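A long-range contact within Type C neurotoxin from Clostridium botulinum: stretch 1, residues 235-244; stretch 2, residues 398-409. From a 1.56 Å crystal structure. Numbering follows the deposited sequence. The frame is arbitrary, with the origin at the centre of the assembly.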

ATOM      1  N   THR A 235      -3.706  14.344  -7.840  1.00 19.37           N
ATOM      2  CA  THR A 235      -2.449  14.170  -7.135  1.00 21.11           C
ATOM      3  C   THR A 235      -1.340  13.883  -8.141  1.00 18.10           C
ATOM      4  O   THR A 235      -1.537  13.157  -9.117  1.00 17.89           O
ATOM      5  N   GLU A 236      -0.164  14.444  -7.898  1.00 19.65           N
ATOM      6  CA  GLU A 236       0.969  14.151  -8.757  1.00 18.02           C
ATOM      7  C   GLU A 236       1.522  12.773  -8.435  1.00 18.18           C
ATOM      8  O   GLU A 236       1.725  12.424  -7.268  1.00 21.28           O
ATOM      9  N   TYR A 237       1.765  11.997  -9.482  1.00 17.11           N
ATOM     10  CA  TYR A 237       2.388  10.680  -9.328  1.00 17.62           C
ATOM     11  C   TYR A 237       3.527  10.504 -10.292  1.00 19.73           C
ATOM     12  O   TYR A 237       3.414  10.893 -11.459  1.00 19.07           O
ATOM     13  N   TYR A 238       4.614   9.899  -9.830  1.00 17.90           N
ATOM     14  CA  TYR A 238       5.609   9.386 -10.755  1.00 17.34           C
ATOM     15  C   TYR A 238       5.097   8.041 -11.212  1.00 18.13           C
ATOM     16  O   TYR A 238       5.088   7.057 -10.445  1.00 18.51           O
ATOM     17  N   MET A 239       4.609   8.010 -12.444  1.00 16.65           N
ATOM     18  CA  MET A 239       4.052   6.800 -13.018  1.00 16.78           C
ATOM     19  C   MET A 239       5.177   5.884 -13.481  1.00 18.25           C
ATOM     20  O   MET A 239       6.039   6.301 -14.248  1.00 19.07           O
ATOM     21  N   ILE A 240       5.184   4.650 -12.991  1.00 17.85           N
ATOM     22  CA  ILE A 240       6.199   3.693 -13.392  1.00 18.86           C
ATOM     23  C   ILE A 240       5.595   2.382 -13.865  1.00 17.26           C
ATOM     24  O   ILE A 240       4.516   1.972 -13.428  1.00 19.36           O
ATOM     25  N   ASN A 241       6.302   1.733 -14.774  1.00 18.67           N
ATOM     26  CA  ASN A 241       6.041   0.346 -15.067  1.00 18.70           C
ATOM     27  C   ASN A 241       6.698  -0.531 -14.001  1.00 20.23           C
ATOM     28  O   ASN A 241       7.806  -0.246 -13.553  1.00 22.17           O
ATOM     29  N   TYR A 242       6.008  -1.594 -13.605  1.00 21.35           N
ATOM     30  CA  TYR A 242       6.532  -2.527 -12.618  1.00 22.53           C
ATOM     31  C   TYR A 242       7.985  -2.898 -12.895  1.00 25.22           C
ATOM     32  O   TYR A 242       8.793  -3.035 -11.971  1.00 26.30           O
ATOM     33  N   ASN A 243       8.320  -3.057 -14.170  1.00 22.28           N
ATOM     34  CA  ASN A 243       9.641  -3.541 -14.554  1.00 24.56           C
ATOM     35  C   ASN A 243      10.744  -2.484 -14.511  1.00 25.17           C
ATOM     36  O   ASN A 243      11.927  -2.825 -14.519  1.00 26.96           O
ATOM     37  N   TYR A 244      10.361  -1.208 -14.494  1.00 22.79           N
ATOM     38  CA  TYR A 244      11.326  -0.123 -14.653  1.00 22.02           C
ATOM     39  C   TYR A 244      11.148   1.005 -13.620  1.00 23.87           C
ATOM     40  O   TYR A 244      10.843   2.138 -13.979  1.00 23.39           O
ATOM     41  N   SER A 398       1.516 -10.687 -17.236  1.00 22.92           N
ATOM     42  CA  SER A 398       2.883 -10.205 -17.430  1.00 25.84           C
ATOM     43  C   SER A 398       3.130  -8.967 -16.593  1.00 22.92           C
ATOM     44  O   SER A 398       2.321  -8.044 -16.620  1.00 21.67           O
ATOM     45  N   THR A 399       4.251  -8.919 -15.876  1.00 23.35           N
ATOM     46  CA  THR A 399       4.545  -7.736 -15.067  1.00 21.53           C
ATOM     47  C   THR A 399       4.777  -6.513 -15.958  1.00 20.45           C
ATOM     48  O   THR A 399       4.650  -5.387 -15.498  1.00 20.31           O
ATOM     49  N   SER A 400       5.093  -6.733 -17.232  1.00 20.63           N
ATOM     50  CA  SER A 400       5.213  -5.622 -18.169  1.00 20.81           C
ATOM     51  C   SER A 400       3.902  -4.841 -18.329  1.00 20.14           C
ATOM     52  O   SER A 400       3.914  -3.712 -18.835  1.00 18.66           O
ATOM     53  N   SER A 401       2.777  -5.437 -17.917  1.00 18.33           N
ATOM     54  CA  SER A 401       1.474  -4.763 -17.980  1.00 17.59           C
ATOM     55  C   SER A 401       1.062  -4.105 -16.671  1.00 17.62           C
ATOM     56  O   SER A 401      -0.028  -3.521 -16.580  1.00 18.21           O
ATOM     57  N   PHE A 402       1.905  -4.222 -15.648  1.00 18.98           N
ATOM     58  CA  PHE A 402       1.578  -3.693 -14.329  1.00 20.38           C
ATOM     59  C   PHE A 402       2.140  -2.286 -14.155  1.00 17.87           C
ATOM     60  O   PHE A 402       3.322  -2.063 -14.397  1.00 19.95           O
ATOM     61  N   TRP A 403       1.289  -1.361 -13.710  1.00 17.35           N
ATOM     62  CA  TRP A 403       1.700   0.030 -13.479  1.00 16.67           C
ATOM     63  C   TRP A 403       1.532   0.438 -12.028  1.00 16.73           C
ATOM     64  O   TRP A 403       0.591   0.011 -11.356  1.00 20.24           O
ATOM     65  N   LYS A 404       2.449   1.278 -11.555  1.00 17.80           N
ATOM     66  CA  LYS A 404       2.369   1.808 -10.197  1.00 18.68           C
ATOM     67  C   LYS A 404       2.506   3.319 -10.249  1.00 18.65           C
ATOM     68  O   LYS A 404       3.008   3.878 -11.235  1.00 18.58           O
ATOM     69  N   PHE A 405       2.035   3.965  -9.192  1.00 17.15           N
ATOM     70  CA  PHE A 405       1.964   5.418  -9.143  1.00 16.66           C
ATOM     71  C   PHE A 405       2.574   5.892  -7.836  1.00 17.58           C
ATOM     72  O   PHE A 405       2.011   5.681  -6.750  1.00 17.84           O
ATOM     73  N   ILE A 406       3.736   6.536  -7.931  1.00 16.28           N
ATOM     74  CA  ILE A 406       4.444   6.910  -6.715  1.00 17.39           C
ATOM     75  C   ILE A 406       4.112   8.328  -6.313  1.00 19.98           C
ATOM     76  O   ILE A 406       4.497   9.268  -6.998  1.00 19.41           O
ATOM     77  N   SER A 407       3.397   8.479  -5.205  1.00 17.85           N
ATOM     78  CA  SER A 407       3.119   9.797  -4.646  1.00 17.58           C
ATOM     79  C   SER A 407       4.261  10.229  -3.724  1.00 19.09           C
ATOM     80  O   SER A 407       4.978   9.385  -3.152  1.00 17.90           O
ATOM     81  N   ARG A 408       4.429  11.537  -3.563  1.00 18.61           N
ATOM     82  CA  ARG A 408       5.317  12.042  -2.530  1.00 19.72           C
ATOM     83  C   ARG A 408       4.599  11.880  -1.203  1.00 20.91           C
ATOM     84  O   ARG A 408       3.637  12.581  -0.899  1.00 25.54           O
ATOM     85  N   ASP A 409       5.048  10.897  -0.436  1.00 17.87           N
ATOM     86  CA  ASP A 409       4.363  10.490   0.781  1.00 20.67           C
ATOM     87  C   ASP A 409       5.239  10.882   1.974  1.00 19.62           C
ATOM     88  O   ASP A 409       6.458  10.780   1.900  1.00 21.12           O
TER

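Two antiparallel strands, 238-241 and 403-406, bring together residues at least 156 positions apart in sequence. The backbone settles most of its own polar demand. Tyr238 and Ile406 form a hydrogen-bonded pair, N of Tyr238 to O of Ile406 and N of Ile406 to O of Tyr238, each 2.9 Å; Ile240 and Lys404 repeat the pattern, again with both N to O distances at 2.9 Å. Tyr242 N extends the ladder to Phe402 O at 2.8 Å. Where the ladder ends at the other side, water 1 takes over, donating to Glu236 O (2.7 Å) and accepting from Arg408 N (2.9 Å).

Side chains alternate between the two faces of the sheet. On one lie Met239, Asn241, Trp403 and Phe405. Met239, extended with all three chi angles t, lays CG 3.6 Å from CE1 of Phe405 and CE 3.9 Å from CE3 of Trp403; a flexible, unbranched thioether can reach both rings. Phe405 (chi1 m) also turns its edge toward the face of Tyr237 (chi1 m), whose OH is hydrogen-bonded elsewhere in the structure. Trp403 (chi1 m) likewise has its NE1 satisfied elsewhere in the structure, so its one polar side-chain atom is not left without a partner.

The other face carries Tyr238, Ile240, Lys404 and Ile406. CD1 of Ile240 (chi1 p) lies 3.9 Å from CD1 of Ile406 (chi1 m), while CG1 of Ile240 approaches CB of Lys404 at 3.9 Å. Lys404 thus contributes its aliphatic stem, and its CE lies 4.0 Å from CD2 of Tyr242. Tyr238 (chi1 m) sets CB 4.2 Å from CB of Ile406 and accepts a weak hydrogen bond at its OH from NH1 of Arg408, 3.4 Å away.

Polar side chains cluster where the type I turn from Asn241 to Tyr244 meets the 3-10 segment 399-401. Buried Asn241 (chi1 t) uses both ends of its amide: ND2 donates to Ser400 O at 2.8 Å, and OD1 accepts from Asn243 N at 2.9 Å, bracing the turn. Its CB also makes an off-centre CH-pi contact with the six-membered ring of Trp403. Asn243 (chi1 m) is equally well used, OD1 accepting from OG1 of Thr399 (chi1 p) at 2.7 Å and ND2 donating to water 2 at 3.1 Å; that water also accepts a weak hydrogen bond from Ser400 N at 3.3 Å. Thr399 suits this site because its methyl CG2 packs over the Tyr242 ring while its hydroxyl serves Asn243. The edge of Phe402 (chi1 m) points toward the face of Tyr242 (chi1 t).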

ATOM      1  CB  THR A 235      -2.563  13.010  -6.111  1.00 20.11           C
ATOM      2  OG1 THR A 235      -3.477  13.398  -5.080  1.00 24.91           O
ATOM      3  CG2 THR A 235      -1.212  12.652  -5.472  1.00 24.58           C
ATOM      4  CB  GLU A 236       2.053  15.222  -8.629  1.00 21.61           C
ATOM      5  CG  GLU A 236       1.604  16.531  -9.259  1.00 19.56           C
ATOM      6  CD  GLU A 236       2.686  17.598  -9.291  1.00 25.12           C
ATOM      7  OE1 GLU A 236       3.828  17.311  -8.887  1.00 28.41           O
ATOM      8  OE2 GLU A 236       2.375  18.725  -9.739  1.00 23.74           O
ATOM      9  CB  TYR A 237       1.391   9.556  -9.612  1.00 17.96           C
ATOM     10  CG  TYR A 237       0.267   9.502  -8.621  1.00 17.64           C
ATOM     11  CD1 TYR A 237       0.485   9.048  -7.323  1.00 17.66           C
ATOM     12  CD2 TYR A 237      -1.013   9.893  -8.978  1.00 17.30           C
ATOM     13  CE1 TYR A 237      -0.564   9.000  -6.393  1.00 16.44           C
ATOM     14  CE2 TYR A 237      -2.047   9.850  -8.069  1.00 19.00           C
ATOM     15  CZ  TYR A 237      -1.824   9.405  -6.782  1.00 19.11           C
ATOM     16  OH  TYR A 237      -2.870   9.372  -5.894  1.00 18.03           O
ATOM     17  CB  TYR A 238       6.979   9.286 -10.089  1.00 18.43           C
ATOM     18  CG  TYR A 238       7.454  10.624  -9.559  1.00 17.62           C
ATOM     19  CD1 TYR A 238       8.074  11.549 -10.406  1.00 21.32           C
ATOM     20  CD2 TYR A 238       7.253  10.977  -8.229  1.00 19.58           C
ATOM     21  CE1 TYR A 238       8.495  12.782  -9.924  1.00 21.42           C
ATOM     22  CE2 TYR A 238       7.678  12.206  -7.741  1.00 23.27           C
ATOM     23  CZ  TYR A 238       8.289  13.100  -8.598  1.00 22.43           C
ATOM     24  OH  TYR A 238       8.703  14.318  -8.104  1.00 28.25           O
ATOM     25  CB  MET A 239       3.136   7.156 -14.183  1.00 18.01           C
ATOM     26  CG  MET A 239       2.503   5.964 -14.867  1.00 18.03           C
ATOM     27  SD  MET A 239       1.373   6.560 -16.144  1.00 21.52           S
ATOM     28  CE  MET A 239       0.696   5.015 -16.751  1.00 23.13           C
ATOM     29  CB  ILE A 240       7.205   3.388 -12.249  1.00 19.05           C
ATOM     30  CG1 ILE A 240       6.471   2.903 -10.996  1.00 20.33           C
ATOM     31  CG2 ILE A 240       8.056   4.621 -11.947  1.00 19.57           C
ATOM     32  CD1 ILE A 240       7.369   2.125 -10.026  1.00 23.61           C
ATOM     33  CB  ASN A 241       6.590  -0.012 -16.438  1.00 18.84           C
ATOM     34  CG  ASN A 241       6.182  -1.394 -16.866  1.00 20.92           C
ATOM     35  OD1 ASN A 241       6.911  -2.364 -16.655  1.00 22.48           O
ATOM     36  ND2 ASN A 241       4.990  -1.503 -17.438  1.00 21.21           N
ATOM     37  CB  TYR A 242       5.665  -3.789 -12.642  1.00 20.30           C
ATOM     38  CG  TYR A 242       5.927  -4.788 -11.546  1.00 23.42           C
ATOM     39  CD1 TYR A 242       6.949  -5.716 -11.657  1.00 26.30           C
ATOM     40  CD2 TYR A 242       5.120  -4.824 -10.426  1.00 27.46           C
ATOM     41  CE1 TYR A 242       7.173  -6.647 -10.659  1.00 29.13           C
ATOM     42  CE2 TYR A 242       5.335  -5.749  -9.422  1.00 32.10           C
ATOM     43  CZ  TYR A 242       6.365  -6.649  -9.545  1.00 30.41           C
ATOM     44  OH  TYR A 242       6.579  -7.568  -8.543  1.00 36.03           O
ATOM     45  CB  ASN A 243       9.599  -4.179 -15.947  1.00 24.58           C
ATOM     46  CG  ASN A 243       8.820  -5.489 -15.979  1.00 22.83           C
ATOM     47  OD1 ASN A 243       8.526  -6.078 -14.934  1.00 26.13           O
ATOM     48  ND2 ASN A 243       8.496  -5.961 -17.182  1.00 23.07           N
ATOM     49  CB  TYR A 244      11.248   0.410 -16.098  1.00 22.51           C
ATOM     50  CG  TYR A 244      11.338  -0.698 -17.125  1.00 22.95           C
ATOM     51  CD1 TYR A 244      12.487  -1.482 -17.228  1.00 23.90           C
ATOM     52  CD2 TYR A 244      10.265  -1.000 -17.963  1.00 23.46           C
ATOM     53  CE1 TYR A 244      12.575  -2.518 -18.140  1.00 26.07           C
ATOM     54  CE2 TYR A 244      10.345  -2.029 -18.888  1.00 23.82           C
ATOM     55  CZ  TYR A 244      11.503  -2.787 -18.970  1.00 26.63           C
ATOM     56  OH  TYR A 244      11.594  -3.811 -19.877  1.00 31.17           O
ATOM     57  CB  SER A 398       3.105  -9.845 -18.901  1.00 25.84           C
ATOM     58  OG  SER A 398       4.357  -9.202 -19.079  1.00 27.14           O
ATOM     59  CB  THR A 399       5.740  -7.927 -14.109  1.00 23.51           C
ATOM     60  OG1 THR A 399       6.909  -8.290 -14.851  1.00 24.69           O
ATOM     61  CG2 THR A 399       5.420  -9.007 -13.079  1.00 25.80           C
ATOM     62  CB  SER A 400       5.721  -6.097 -19.537  1.00 23.87           C
ATOM     63  OG  SER A 400       4.713  -6.782 -20.255  1.00 21.74           O
ATOM     64  CB  SER A 401       0.374  -5.739 -18.390  1.00 19.36           C
ATOM     65  OG  SER A 401       0.068  -6.602 -17.294  1.00 20.12           O
ATOM     66  CB  PHE A 402       2.135  -4.590 -13.216  1.00 19.56           C
ATOM     67  CG  PHE A 402       1.569  -5.998 -13.196  1.00 22.94           C
ATOM     68  CD1 PHE A 402       0.530  -6.381 -14.036  1.00 22.29           C
ATOM     69  CD2 PHE A 402       2.086  -6.932 -12.309  1.00 23.03           C
ATOM     70  CE1 PHE A 402       0.028  -7.680 -14.001  1.00 23.88           C
ATOM     71  CE2 PHE A 402       1.586  -8.232 -12.262  1.00 24.49           C
ATOM     72  CZ  PHE A 402       0.562  -8.601 -13.105  1.00 23.17           C
ATOM     73  CB  TRP A 403       0.890   0.978 -14.375  1.00 18.96           C
ATOM     74  CG  TRP A 403       1.058   0.635 -15.813  1.00 17.34           C
ATOM     75  CD1 TRP A 403       0.319  -0.256 -16.532  1.00 17.39           C
ATOM     76  CD2 TRP A 403       2.077   1.116 -16.692  1.00 18.18           C
ATOM     77  NE1 TRP A 403       0.804  -0.347 -17.815  1.00 19.08           N
ATOM     78  CE2 TRP A 403       1.878   0.494 -17.944  1.00 18.53           C
ATOM     79  CE3 TRP A 403       3.129   2.024 -16.548  1.00 19.66           C
ATOM     80  CZ2 TRP A 403       2.700   0.742 -19.038  1.00 20.29           C
ATOM     81  CZ3 TRP A 403       3.942   2.282 -17.655  1.00 19.44           C
ATOM     82  CH2 TRP A 403       3.723   1.637 -18.870  1.00 19.50           C
ATOM     83  CB  LYS A 404       3.444   1.206  -9.289  1.00 19.07           C
ATOM     84  CG  LYS A 404       3.301  -0.291  -9.056  1.00 24.11           C
ATOM     85  CD  LYS A 404       4.374  -0.748  -8.078  1.00 27.57           C
ATOM     86  CE  LYS A 404       4.123  -2.160  -7.586  1.00 33.15           C
ATOM     87  NZ  LYS A 404       5.054  -2.517  -6.487  1.00 28.76           N
ATOM     88  CB  PHE A 405       0.510   5.866  -9.277  1.00 16.61           C
ATOM     89  CG  PHE A 405      -0.099   5.509 -10.605  1.00 17.96           C
ATOM     90  CD1 PHE A 405       0.016   6.369 -11.678  1.00 19.00           C
ATOM     91  CD2 PHE A 405      -0.768   4.303 -10.782  1.00 22.51           C
ATOM     92  CE1 PHE A 405      -0.526   6.040 -12.917  1.00 21.49           C
ATOM     93  CE2 PHE A 405      -1.308   3.966 -12.015  1.00 19.41           C
ATOM     94  CZ  PHE A 405      -1.194   4.843 -13.083  1.00 19.58           C
ATOM     95  CB  ILE A 406       5.964   6.776  -6.867  1.00 18.80           C
ATOM     96  CG1 ILE A 406       6.338   5.365  -7.331  1.00 18.78           C
ATOM     97  CG2 ILE A 406       6.646   7.100  -5.543  1.00 21.61           C
ATOM     98  CD1 ILE A 406       7.824   5.222  -7.626  1.00 22.22           C
ATOM     99  CB  SER A 407       1.821   9.746  -3.853  1.00 18.44           C
ATOM    100  OG  SER A 407       1.907   8.695  -2.879  1.00 18.10           O
ATOM    101  CB  ARG A 408       5.702  13.495  -2.805  1.00 21.09           C
ATOM    102  CG  ARG A 408       6.493  13.617  -4.099  1.00 25.68           C
ATOM    103  CD  ARG A 408       7.115  14.992  -4.247  1.00 31.77           C
ATOM    104  NE  ARG A 408       8.252  15.168  -3.347  1.00 36.50           N
ATOM    105  CZ  ARG A 408       9.518  15.245  -3.749  1.00 32.60           C
ATOM    106  NH1 ARG A 408       9.814  15.169  -5.040  1.00 36.25           N
ATOM    107  NH2 ARG A 408      10.485  15.408  -2.858  1.00 34.63           N
ATOM    108  CB  ASP A 409       4.145   8.965   0.724  1.00 18.68           C
ATOM    109  CG  ASP A 409       3.398   8.426   1.935  1.00 19.63           C
ATOM    110  OD1 ASP A 409       2.154   8.256   1.872  1.00 22.30           O
ATOM    111  OD2 ASP A 409       4.063   8.174   2.941  1.00 19.44           O
TER
HETATM  112  O   HOH W   1       2.457  13.237  -4.800  1.00 24.63           O
HETATM  113  O   HOH W   2       7.565  -8.751 -18.082  1.00 34.34           O